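Local structure of protection of telomeres protein 1 (4HIK) at residues Q22-W27 / S56-P61; D39-E44 / K134-L139; K92-K97 / C106-D111. The protein binds single-stranded telomeric DNA to protect the 3' overhang of chromosome ends and regulates telomerase, this chain being the second part, Pot1pC, of its DNA-binding domain. The protein carries 1 engineered substitution. All coordinates share one frame; numbering follows the deposited sequence. Where two conformers were deposited one is given.

Contact 1. Residues Q22-W27 / S56-P61; sequences QVIKTW and SRWRGP. With nucleotides of chain B.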
# COMPACT_ATOMS: atom_id res chain seq x y z
N GLN A 22 -2.00 -1.17 -6.32
CA GLN A 22 -1.38 -2.43 -6.71
C GLN A 22 -0.24 -2.76 -5.75
O GLN A 22 0.54 -1.87 -5.38
CB GLN A 22 -0.85 -2.35 -8.14
CG GLN A 22 -0.40 -3.71 -8.66
CD GLN A 22 -0.04 -3.71 -10.13
OE1 GLN A 22 0.35 -2.68 -10.70
NE2 GLN A 22 -0.18 -4.87 -10.77
N VAL A 23 -0.15 -4.02 -5.35
CA VAL A 23 0.91 -4.50 -4.48
C VAL A 23 2.20 -4.71 -5.27
O VAL A 23 2.22 -5.47 -6.25
CB VAL A 23 0.50 -5.84 -3.81
CG1 VAL A 23 1.62 -6.35 -2.93
CG2 VAL A 23 -0.77 -5.64 -3.02
N ILE A 24 3.27 -4.06 -4.84
CA ILE A 24 4.55 -4.14 -5.54
C ILE A 24 5.47 -5.15 -4.86
O ILE A 24 6.17 -5.92 -5.52
CB ILE A 24 5.27 -2.78 -5.58
CG1 ILE A 24 4.43 -1.76 -6.36
CG2 ILE A 24 6.65 -2.89 -6.21
CD1 ILE A 24 4.21 -2.16 -7.82
N LYS A 25 5.44 -5.16 -3.53
CA LYS A 25 6.35 -5.99 -2.75
C LYS A 25 5.65 -6.43 -1.48
O LYS A 25 4.88 -5.68 -0.89
CB LYS A 25 7.61 -5.18 -2.38
CG LYS A 25 8.54 -5.85 -1.36
CD LYS A 25 9.75 -4.94 -1.08
CE LYS A 25 10.66 -5.43 0.04
NZ LYS A 25 11.55 -6.53 -0.42
N THR A 26 5.91 -7.67 -1.06
CA THR A 26 5.42 -8.15 0.22
C THR A 26 6.61 -8.65 1.02
O THR A 26 7.61 -9.10 0.46
CB THR A 26 4.44 -9.33 0.05
OG1 THR A 26 5.10 -10.41 -0.62
CG2 THR A 26 3.24 -8.93 -0.78
N TRP A 27 6.50 -8.56 2.34
CA TRP A 27 7.52 -9.15 3.19
C TRP A 27 6.85 -9.68 4.44
O TRP A 27 6.20 -8.93 5.17
CB TRP A 27 8.60 -8.13 3.58
CG TRP A 27 9.67 -8.75 4.44
CD1 TRP A 27 9.79 -8.66 5.79
CD2 TRP A 27 10.73 -9.59 3.99
NE1 TRP A 27 10.89 -9.38 6.22
CE2 TRP A 27 11.48 -9.97 5.13
CE3 TRP A 27 11.14 -10.06 2.73
CZ2 TRP A 27 12.60 -10.79 5.05
CZ3 TRP A 27 12.27 -10.87 2.66
CH2 TRP A 27 12.98 -11.23 3.81
N SER A 56 18.80 -5.00 -5.86
CA SER A 56 17.44 -4.98 -5.32
C SER A 56 16.49 -5.73 -6.23
O SER A 56 16.68 -5.77 -7.45
CB SER A 56 16.96 -3.54 -5.14
OG SER A 56 15.58 -3.53 -4.81
N ARG A 57 15.45 -6.34 -5.64
CA ARG A 57 14.42 -7.02 -6.42
C ARG A 57 13.30 -6.06 -6.85
O ARG A 57 12.38 -6.45 -7.56
CB ARG A 57 13.82 -8.19 -5.62
CG ARG A 57 14.82 -9.27 -5.27
CD ARG A 57 15.18 -10.07 -6.50
NE ARG A 57 14.00 -10.72 -7.06
CZ ARG A 57 13.56 -11.92 -6.69
NH1 ARG A 57 14.19 -12.60 -5.74
NH2 ARG A 57 12.48 -12.44 -7.26
N TRP A 58 13.38 -4.81 -6.40
CA TRP A 58 12.40 -3.80 -6.81
C TRP A 58 12.63 -3.45 -8.29
O TRP A 58 13.76 -3.20 -8.69
CB TRP A 58 12.60 -2.55 -5.95
CG TRP A 58 11.54 -1.50 -6.06
CD1 TRP A 58 11.48 -0.47 -6.96
CD2 TRP A 58 10.39 -1.35 -5.22
NE1 TRP A 58 10.37 0.30 -6.74
CE2 TRP A 58 9.68 -0.22 -5.67
CE3 TRP A 58 9.90 -2.07 -4.13
CZ2 TRP A 58 8.50 0.22 -5.07
CZ3 TRP A 58 8.72 -1.64 -3.53
CH2 TRP A 58 8.04 -0.51 -4.00
N ARG A 59 11.57 -3.43 -9.08
CA ARG A 59 11.68 -3.01 -10.48
C ARG A 59 10.88 -1.74 -10.82
O ARG A 59 10.70 -1.42 -11.99
CB ARG A 59 11.25 -4.14 -11.41
CG ARG A 59 12.12 -5.39 -11.31
CD ARG A 59 13.50 -5.16 -11.92
NE ARG A 59 14.36 -6.32 -11.71
CZ ARG A 59 15.16 -6.48 -10.66
NH1 ARG A 59 15.22 -5.54 -9.73
NH2 ARG A 59 15.91 -7.57 -10.55
N GLY A 60 10.43 -1.01 -9.80
CA GLY A 60 9.61 0.18 -9.99
C GLY A 60 8.29 0.06 -9.27
O GLY A 60 7.93 -1.03 -8.78
N PRO A 61 7.54 1.17 -9.17
CA PRO A 61 7.94 2.48 -9.71
C PRO A 61 9.07 3.12 -8.91
O PRO A 61 9.26 2.80 -7.73
CB PRO A 61 6.66 3.31 -9.56
CG PRO A 61 5.97 2.71 -8.36
CD PRO A 61 6.23 1.23 -8.49
P DG B 7 19.65 -6.74 -0.49
OP1 DG B 7 21.09 -6.66 -0.13
OP2 DG B 7 19.24 -6.89 -1.90
O5' DG B 7 18.97 -7.94 0.31
C5' DG B 7 19.46 -8.29 1.59
C4' DG B 7 18.47 -9.22 2.25
O4' DG B 7 17.30 -8.44 2.61
C3' DG B 7 17.96 -10.33 1.34
O3' DG B 7 18.06 -11.56 2.04
C2' DG B 7 16.49 -9.99 1.13
C1' DG B 7 16.19 -9.27 2.44
N9 DG B 7 14.97 -8.47 2.40
C8 DG B 7 14.27 -8.09 1.28
N7 DG B 7 13.22 -7.37 1.55
C5 DG B 7 13.22 -7.26 2.93
C6 DG B 7 12.30 -6.60 3.78
O6 DG B 7 11.29 -5.96 3.48
N1 DG B 7 12.66 -6.75 5.11
C2 DG B 7 13.77 -7.44 5.56
N2 DG B 7 13.93 -7.44 6.89
N3 DG B 7 14.64 -8.06 4.77
C4 DG B 7 14.30 -7.94 3.47
P DT B 9 13.11 -16.50 -0.64
OP1 DT B 9 14.24 -17.31 -1.17
OP2 DT B 9 11.72 -16.88 -0.99
O5' DT B 9 13.19 -16.44 0.95
C5' DT B 9 14.11 -17.24 1.68
C4' DT B 9 13.85 -17.06 3.16
O4' DT B 9 13.68 -15.65 3.43
C3' DT B 9 12.57 -17.71 3.66
O3' DT B 9 12.82 -19.05 4.06
C2' DT B 9 12.20 -16.86 4.87
C1' DT B 9 12.73 -15.49 4.47
N1 DT B 9 11.63 -14.61 4.01
C2 DT B 9 10.93 -13.91 4.96
O2 DT B 9 11.16 -13.98 6.16
N3 DT B 9 9.94 -13.11 4.45
C4 DT B 9 9.57 -12.96 3.13
O4 DT B 9 8.65 -12.22 2.80
C5 DT B 9 10.35 -13.72 2.19
C7 DT B 9 10.03 -13.61 0.72
C6 DT B 9 11.33 -14.51 2.66
P DG B 8 18.25 -12.94 1.24
OP1 DG B 8 18.50 -14.01 2.23
OP2 DG B 8 19.20 -12.70 0.14
O5' DG B 8 16.83 -13.18 0.54
C5' DG B 8 15.73 -13.63 1.31
C4' DG B 8 14.46 -13.61 0.46
O4' DG B 8 14.11 -12.24 0.13
C3' DG B 8 14.56 -14.33 -0.88
O3' DG B 8 13.33 -14.98 -1.10
C2' DG B 8 14.70 -13.18 -1.88
C1' DG B 8 13.77 -12.16 -1.24
N9 DG B 8 13.97 -10.75 -1.59
C8 DG B 8 12.98 -9.80 -1.63
N7 DG B 8 13.42 -8.61 -1.93
C5 DG B 8 14.79 -8.78 -2.10
C6 DG B 8 15.78 -7.84 -2.44
O6 DG B 8 15.63 -6.63 -2.66
N1 DG B 8 17.05 -8.42 -2.52
C2 DG B 8 17.31 -9.75 -2.29
N2 DG B 8 18.60 -10.13 -2.41
N3 DG B 8 16.39 -10.65 -1.97
C4 DG B 8 15.15 -10.10 -1.89
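The closest CA atoms of strand segment 22-27 and the irregular segment 56-61, those of Lys25 and Trp58, are 7.6 Å apart, and no hydrogen bond joins the two segments, so side chains carry the contact. A classic beta bulge, with Ile24 and Lys25 both opposite Tyr36, lets two successive side chains lean toward the loop. Ile24 has CG2 anti to its backbone N (CG1 at chi1 -63°), which sets this methyl over one face of the Trp58 indole as a CH-pi contact, 3.6 Å from CG2 to the centroid of the six-membered ring. The same methyl touches Gly60 O, and CD1 reaches Pro61 CD at 4.0 Å; a branched aliphatic residue suits a place that must meet a flat ring and a proline together. Trp58 is fixed in rotation from within its loop: NE1 donates to Pro61 O at 2.9 Å, close to the ring plane. At the backbone angles of Gly60 a CB would jam against the preceding carbonyl oxygen, and a cis peptide leads into Pro61. Lys25 crosses the indole at about a right angle, CB 3.9 Å from Trp58 CZ3, then bends at chi4 (78°) to bring NZ within 2.7 Å of N7 of DG7 of chain B, a hydrogen bond. From the loop, Arg57 N donates to O6 of DG8 of chain B at 3.0 Å. Further along the strand, the Trp27 ring is sandwiched between the bases of DG7 and DT9 of chain B, with O4' of DG8 of chain B at its edge. Aromatic stacking on bases, combined with hydrogen bonds to base edges from a strand and a nearby loop, is characteristic of the single-stranded DNA-binding groove of an OB fold.

Contact 2. Residues D39-E44 / K134-L139; sequences DYTENE and KSRKRL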
# COMPACT_ATOMS: atom_id res chain seq x y z
N ASP A 39 -0.40 3.48 -6.48
CA ASP A 39 -1.46 3.70 -7.46
C ASP A 39 -0.92 4.61 -8.57
O ASP A 39 -1.68 5.20 -9.35
CB ASP A 39 -2.74 4.25 -6.80
CG ASP A 39 -2.61 5.70 -6.34
OD1 ASP A 39 -1.51 6.27 -6.42
OD2 ASP A 39 -3.64 6.26 -5.88
N TYR A 40 0.40 4.68 -8.63
CA TYR A 40 1.12 5.48 -9.63
C TYR A 40 0.79 6.97 -9.56
O TYR A 40 0.77 7.66 -10.58
CB TYR A 40 0.95 4.88 -11.03
CG TYR A 40 1.49 3.48 -11.09
CD1 TYR A 40 2.85 3.24 -11.29
CD2 TYR A 40 0.66 2.38 -10.88
CE1 TYR A 40 3.35 1.95 -11.32
CE2 TYR A 40 1.16 1.10 -10.90
CZ TYR A 40 2.50 0.89 -11.12
OH TYR A 40 2.99 -0.39 -11.15
N THR A 41 0.54 7.44 -8.35
CA THR A 41 0.50 8.87 -8.06
C THR A 41 1.56 9.20 -7.02
O THR A 41 1.85 8.40 -6.14
CB THR A 41 -0.90 9.36 -7.60
OG1 THR A 41 -1.19 8.86 -6.29
CG2 THR A 41 -1.96 8.90 -8.58
N GLU A 42 2.15 10.38 -7.14
CA GLU A 42 3.27 10.76 -6.31
C GLU A 42 2.83 11.42 -5.00
O GLU A 42 1.82 12.13 -4.95
CB GLU A 42 4.17 11.73 -7.09
CG GLU A 42 5.52 12.01 -6.43
CD GLU A 42 5.53 13.25 -5.57
OE1 GLU A 42 4.56 14.04 -5.62
OE2 GLU A 42 6.52 13.45 -4.84
N ASN A 43 3.58 11.17 -3.94
CA ASN A 43 3.34 11.83 -2.66
C ASN A 43 4.68 12.27 -2.09
O ASN A 43 5.60 11.47 -1.98
CB ASN A 43 2.60 10.89 -1.70
CG ASN A 43 2.12 11.59 -0.43
OD1 ASN A 43 2.89 12.24 0.28
ND2 ASN A 43 0.84 11.41 -0.11
N GLU A 44 4.80 13.55 -1.74
CA GLU A 44 6.08 14.07 -1.27
C GLU A 44 6.62 13.38 -0.03
O GLU A 44 7.80 13.48 0.28
CB GLU A 44 5.97 15.58 -1.01
CG GLU A 44 5.72 16.39 -2.26
CD GLU A 44 6.97 16.54 -3.10
OE1 GLU A 44 7.70 17.54 -2.93
OE2 GLU A 44 7.23 15.65 -3.93
N LYS A 134 -4.06 1.57 -13.93
CA LYS A 134 -3.51 1.01 -15.16
C LYS A 134 -3.11 2.08 -16.18
O LYS A 134 -2.06 1.97 -16.81
CB LYS A 134 -4.50 0.02 -15.77
CG LYS A 134 -4.77 -1.21 -14.91
CD LYS A 134 -5.68 -2.18 -15.64
CE LYS A 134 -5.99 -3.39 -14.79
NZ LYS A 134 -6.87 -4.34 -15.53
N SER A 135 -3.93 3.12 -16.34
CA SER A 135 -3.61 4.15 -17.31
C SER A 135 -2.38 4.95 -16.88
O SER A 135 -1.53 5.30 -17.70
CB SER A 135 -4.80 5.07 -17.59
OG SER A 135 -5.25 5.71 -16.41
N ARG A 136 -2.28 5.23 -15.58
CA ARG A 136 -1.10 5.92 -15.07
C ARG A 136 0.15 5.04 -15.13
O ARG A 136 1.25 5.54 -15.39
CB ARG A 136 -1.32 6.41 -13.64
CG ARG A 136 -2.37 7.50 -13.54
CD ARG A 136 -2.38 8.09 -12.16
NE ARG A 136 -2.82 7.12 -11.16
CZ ARG A 136 -4.05 7.07 -10.68
NH1 ARG A 136 -4.97 7.94 -11.10
NH2 ARG A 136 -4.37 6.16 -9.77
N LYS A 137 0.00 3.74 -14.90
CA LYS A 137 1.16 2.87 -14.95
C LYS A 137 1.82 2.92 -16.32
O LYS A 137 3.04 2.85 -16.44
CB LYS A 137 0.83 1.42 -14.57
CG LYS A 137 2.05 0.51 -14.65
CD LYS A 137 1.77 -0.93 -14.26
CE LYS A 137 3.02 -1.78 -14.44
NZ LYS A 137 2.83 -3.21 -14.04
N ARG A 138 1.00 3.07 -17.36
CA ARG A 138 1.51 3.17 -18.73
C ARG A 138 2.50 4.33 -18.90
O ARG A 138 3.40 4.27 -19.75
CB ARG A 138 0.37 3.28 -19.74
CG ARG A 138 -0.50 2.03 -19.83
CD ARG A 138 -1.37 2.02 -21.09
NE ARG A 138 -2.38 3.08 -21.10
CZ ARG A 138 -3.63 2.93 -20.67
NH1 ARG A 138 -4.04 1.77 -20.18
NH2 ARG A 138 -4.47 3.95 -20.73
N LEU A 139 2.36 5.37 -18.10
CA LEU A 139 3.27 6.51 -18.16
C LEU A 139 4.67 6.19 -17.66
O LEU A 139 5.64 6.87 -18.01
CB LEU A 139 2.70 7.70 -17.38
CG LEU A 139 1.30 8.16 -17.79
CD1 LEU A 139 0.77 9.19 -16.80
CD2 LEU A 139 1.30 8.72 -19.20
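Tyr40 and Arg136 bury most of the surface here, with Lys137 next. The two backbones approach closely, CA of Tyr40 lying 5.9 Å from CA of Arg136, and the CB atoms of this pair touch at 3.8 Å. Tyr40 has a left-handed backbone conformation, and its ring lies alongside Lys137, pointing the same way. CB of Lys137 sits over the ring centre, 3.7 Å from the centroid, in a CH-pi contact, while CD reaches Tyr40 OH at 3.4 Å. Lysine suits this place because its fully extended chain, CG anti to the backbone N (chi1 179°), offers methylenes to the ring before its amine leads away. The C-terminal helix 131-137 is thereby fastened to the loop that follows strand 33-38 of the OB fold, and its Ile133 also packs on Tyr40. Arg136 grips the carbonyl of Asp39 side-on: NE and NH2 each donate to Asp39 O at 2.9 Å, with the oxygen in the guanidinium plane. Thr41 CG2 covers one face of the guanidinium, 3.3 Å from NE. An alanine in place of Arg136 would probably leave the Asp39 carbonyl without these partners and the Thr41 methyl without the flat group it packs on. The Asp39 carboxylate adds a long salt bridge from outside the guanidinium plane; its OD2 accepts from Leu8 N, and OD1 from Thr41 OG1 at 2.6 Å through the syn lone pair.

Contact 3. Residues K92-K97 / C106-D111; sequences KNVRTK and CILHGD. With nucleotides of chain B.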
# COMPACT_ATOMS: atom_id res chain seq x y z
N LYS A 92 -9.57 -0.24 3.05
CA LYS A 92 -10.60 0.65 3.58
C LYS A 92 -10.37 0.99 5.04
O LYS A 92 -10.13 0.11 5.88
CB LYS A 92 -11.99 0.02 3.40
CG LYS A 92 -12.36 -0.23 1.96
CD LYS A 92 -13.76 -0.84 1.84
CE LYS A 92 -14.03 -1.31 0.42
NZ LYS A 92 -15.33 -2.04 0.31
N ASN A 93 -10.44 2.29 5.33
CA ASN A 93 -10.37 2.80 6.69
C ASN A 93 -9.07 2.47 7.40
O ASN A 93 -9.05 2.27 8.62
CB ASN A 93 -11.58 2.33 7.49
CG ASN A 93 -12.88 2.82 6.90
OD1 ASN A 93 -12.99 3.99 6.53
ND2 ASN A 93 -13.86 1.93 6.78
N VAL A 94 -7.97 2.42 6.65
CA VAL A 94 -6.66 2.18 7.24
C VAL A 94 -6.12 3.49 7.81
O VAL A 94 -6.62 4.57 7.48
CB VAL A 94 -5.69 1.55 6.21
CG1 VAL A 94 -6.24 0.21 5.70
CG2 VAL A 94 -5.44 2.50 5.04
N ARG A 95 -5.12 3.40 8.68
CA ARG A 95 -4.57 4.59 9.32
C ARG A 95 -3.23 4.95 8.71
O ARG A 95 -2.49 4.08 8.25
CB ARG A 95 -4.43 4.38 10.83
CG ARG A 95 -5.73 4.51 11.63
CD ARG A 95 -6.18 5.98 11.80
NE ARG A 95 -5.21 6.79 12.54
CZ ARG A 95 -5.39 8.08 12.85
NH1 ARG A 95 -6.51 8.70 12.49
NH2 ARG A 95 -4.45 8.76 13.51
N THR A 96 -2.91 6.24 8.68
CA THR A 96 -1.59 6.66 8.24
C THR A 96 -0.79 7.29 9.38
O THR A 96 -1.36 7.81 10.36
CB THR A 96 -1.69 7.68 7.10
OG1 THR A 96 -2.34 8.85 7.61
CG2 THR A 96 -2.51 7.12 5.94
N LYS A 97 0.54 7.25 9.26
CA LYS A 97 1.42 7.86 10.25
C LYS A 97 2.68 8.33 9.55
O LYS A 97 2.87 8.06 8.37
CB LYS A 97 1.78 6.87 11.37
CG LYS A 97 2.54 5.64 10.87
CD LYS A 97 2.99 4.75 12.02
CE LYS A 97 4.02 5.45 12.90
NZ LYS A 97 4.59 4.51 13.90
N CYS A 106 1.41 3.37 6.17
CA CYS A 106 0.05 2.93 6.42
C CYS A 106 0.07 1.80 7.46
O CYS A 106 0.91 0.91 7.39
CB CYS A 106 -0.53 2.44 5.09
SG CYS A 106 -2.08 1.60 5.18
N ILE A 107 -0.85 1.84 8.42
CA ILE A 107 -0.89 0.82 9.47
C ILE A 107 -2.27 0.21 9.61
O ILE A 107 -3.28 0.91 9.59
CB ILE A 107 -0.48 1.40 10.85
CG1 ILE A 107 0.82 2.19 10.76
CG2 ILE A 107 -0.35 0.26 11.86
CD1 ILE A 107 2.04 1.33 10.53
N LEU A 108 -2.31 -1.11 9.73
CA LEU A 108 -3.53 -1.80 10.13
C LEU A 108 -3.30 -2.50 11.47
O LEU A 108 -2.73 -3.59 11.53
CB LEU A 108 -3.96 -2.82 9.07
CG LEU A 108 -4.51 -2.24 7.76
CD1 LEU A 108 -3.40 -1.65 6.93
CD2 LEU A 108 -5.23 -3.32 6.96
N HIS A 109 -3.71 -1.83 12.54
CA HIS A 109 -3.66 -2.39 13.88
C HIS A 109 -4.77 -3.41 14.06
O HIS A 109 -5.84 -3.29 13.47
CB HIS A 109 -3.86 -1.28 14.92
CG HIS A 109 -2.70 -0.34 15.02
ND1 HIS A 109 -1.49 -0.70 15.58
CD2 HIS A 109 -2.56 0.95 14.64
CE1 HIS A 109 -0.66 0.32 15.52
NE2 HIS A 109 -1.28 1.34 14.96
N GLY A 110 -4.51 -4.40 14.91
CA GLY A 110 -5.57 -5.31 15.33
C GLY A 110 -6.79 -4.54 15.81
O GLY A 110 -6.67 -3.51 16.47
N ASP A 111 -7.98 -5.05 15.48
CA ASP A 111 -9.23 -4.39 15.82
C ASP A 111 -10.29 -5.46 16.09
O ASP A 111 -11.30 -5.54 15.39
CB ASP A 111 -9.67 -3.47 14.67
CG ASP A 111 -10.94 -2.68 14.99
OD1 ASP A 111 -11.30 -2.56 16.18
OD2 ASP A 111 -11.56 -2.16 14.04
O5' DG B 1 3.14 -1.30 21.17
C5' DG B 1 4.13 -2.23 21.59
C4' DG B 1 4.78 -2.93 20.41
O4' DG B 1 3.82 -3.81 19.77
C3' DG B 1 5.28 -2.01 19.30
O3' DG B 1 6.62 -1.54 19.56
C2' DG B 1 5.17 -2.88 18.05
C1' DG B 1 3.97 -3.77 18.36
N9 DG B 1 2.69 -3.34 17.80
C8 DG B 1 2.29 -2.10 17.38
N7 DG B 1 1.06 -2.07 16.93
C5 DG B 1 0.62 -3.38 17.05
C6 DG B 1 -0.63 -3.98 16.73
O6 DG B 1 -1.64 -3.46 16.26
N1 DG B 1 -0.63 -5.34 17.03
C2 DG B 1 0.43 -6.03 17.57
N2 DG B 1 0.24 -7.34 17.80
N3 DG B 1 1.59 -5.48 17.87
C4 DG B 1 1.61 -4.17 17.59
P DG B 2 7.86 -2.57 19.65
OP1 DG B 2 7.32 -3.91 19.98
OP2 DG B 2 8.90 -1.96 20.50
O5' DG B 2 8.39 -2.64 18.15
C5' DG B 2 8.94 -3.87 17.68
C4' DG B 2 9.36 -3.77 16.22
O4' DG B 2 8.18 -3.60 15.39
C3' DG B 2 10.26 -2.59 15.86
O3' DG B 2 11.61 -2.97 16.06
C2' DG B 2 9.96 -2.39 14.38
C1' DG B 2 8.50 -2.81 14.27
N9 DG B 2 7.54 -1.71 14.24
C8 DG B 2 6.79 -1.25 15.30
N7 DG B 2 6.01 -0.26 14.97
C5 DG B 2 6.26 -0.06 13.62
C6 DG B 2 5.70 0.86 12.72
O6 DG B 2 4.84 1.72 12.95
N1 DG B 2 6.23 0.72 11.44
C2 DG B 2 7.18 -0.20 11.08
N2 DG B 2 7.57 -0.19 9.79
N3 DG B 2 7.71 -1.08 11.91
C4 DG B 2 7.20 -0.95 13.16
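Antiparallel pairing within a beta hairpin makes this contact, joining strands 94-98 and 104-108 of the OB-fold barrel beside its DNA-binding surface. Arg95 and Ile107 form the hydrogen-bonded pair: Ile107 N to Arg95 O is 2.8 Å and Arg95 N to Ile107 O is 3.2 Å. Thr96 and Cys106 follow as the non-hydrogen-bonded pair, their CA atoms 4.5 Å apart. At a corner of the chain, Asn93 and Val94 both face Cys17 in a G1 beta bulge. Apolar side chains fill the buried side: Val94 CG1 meets Leu108 CD1 at 3.6 Å, CG2 meets SG of Cys106 in one of that residue's two conformers, and Met91 packs against Leu108. Ile107 points to the other face, where its CG1 supports Lys97 CD at 3.6 Å. Lysine suits this place: with CG between its backbone N and carbonyl carbon (chi1 62°) and a bend at chi3, it rests its methylenes on isoleucine and hydrogen-bonds O6 of DG2 of chain B through NZ. The His109 ring has Ile107 CG2 over one face, and the Trp72 ring meets it, planes nearly parallel; ND1 donates to O6 of DG1 of chain B at 2.8 Å, the N-H...O angle being 153°.

Overall arrangement
From the N terminus, strand 16-28 supplies the first half of contact 1, which closes when the loop between strands 33-38 and 67-71 returns with residues 56-61. Contact 2 opens inside that interval, at 39-44, and closes only at 134-139 in the C-terminal helix, so contacts 1 and 2 cross along the chain. They also touch: Tyr40 packs against Gln22, Ile24 and Pro61. Contact 3, the short-range hairpin pairing, begins after contact 1 has closed and falls wholly within the span of contact 2. It lies across the chain's centre from both, yet its strand 94-98 neighbours strand 16-28, so one sheet connects contacts 1 and 3, each of which meets the DNA.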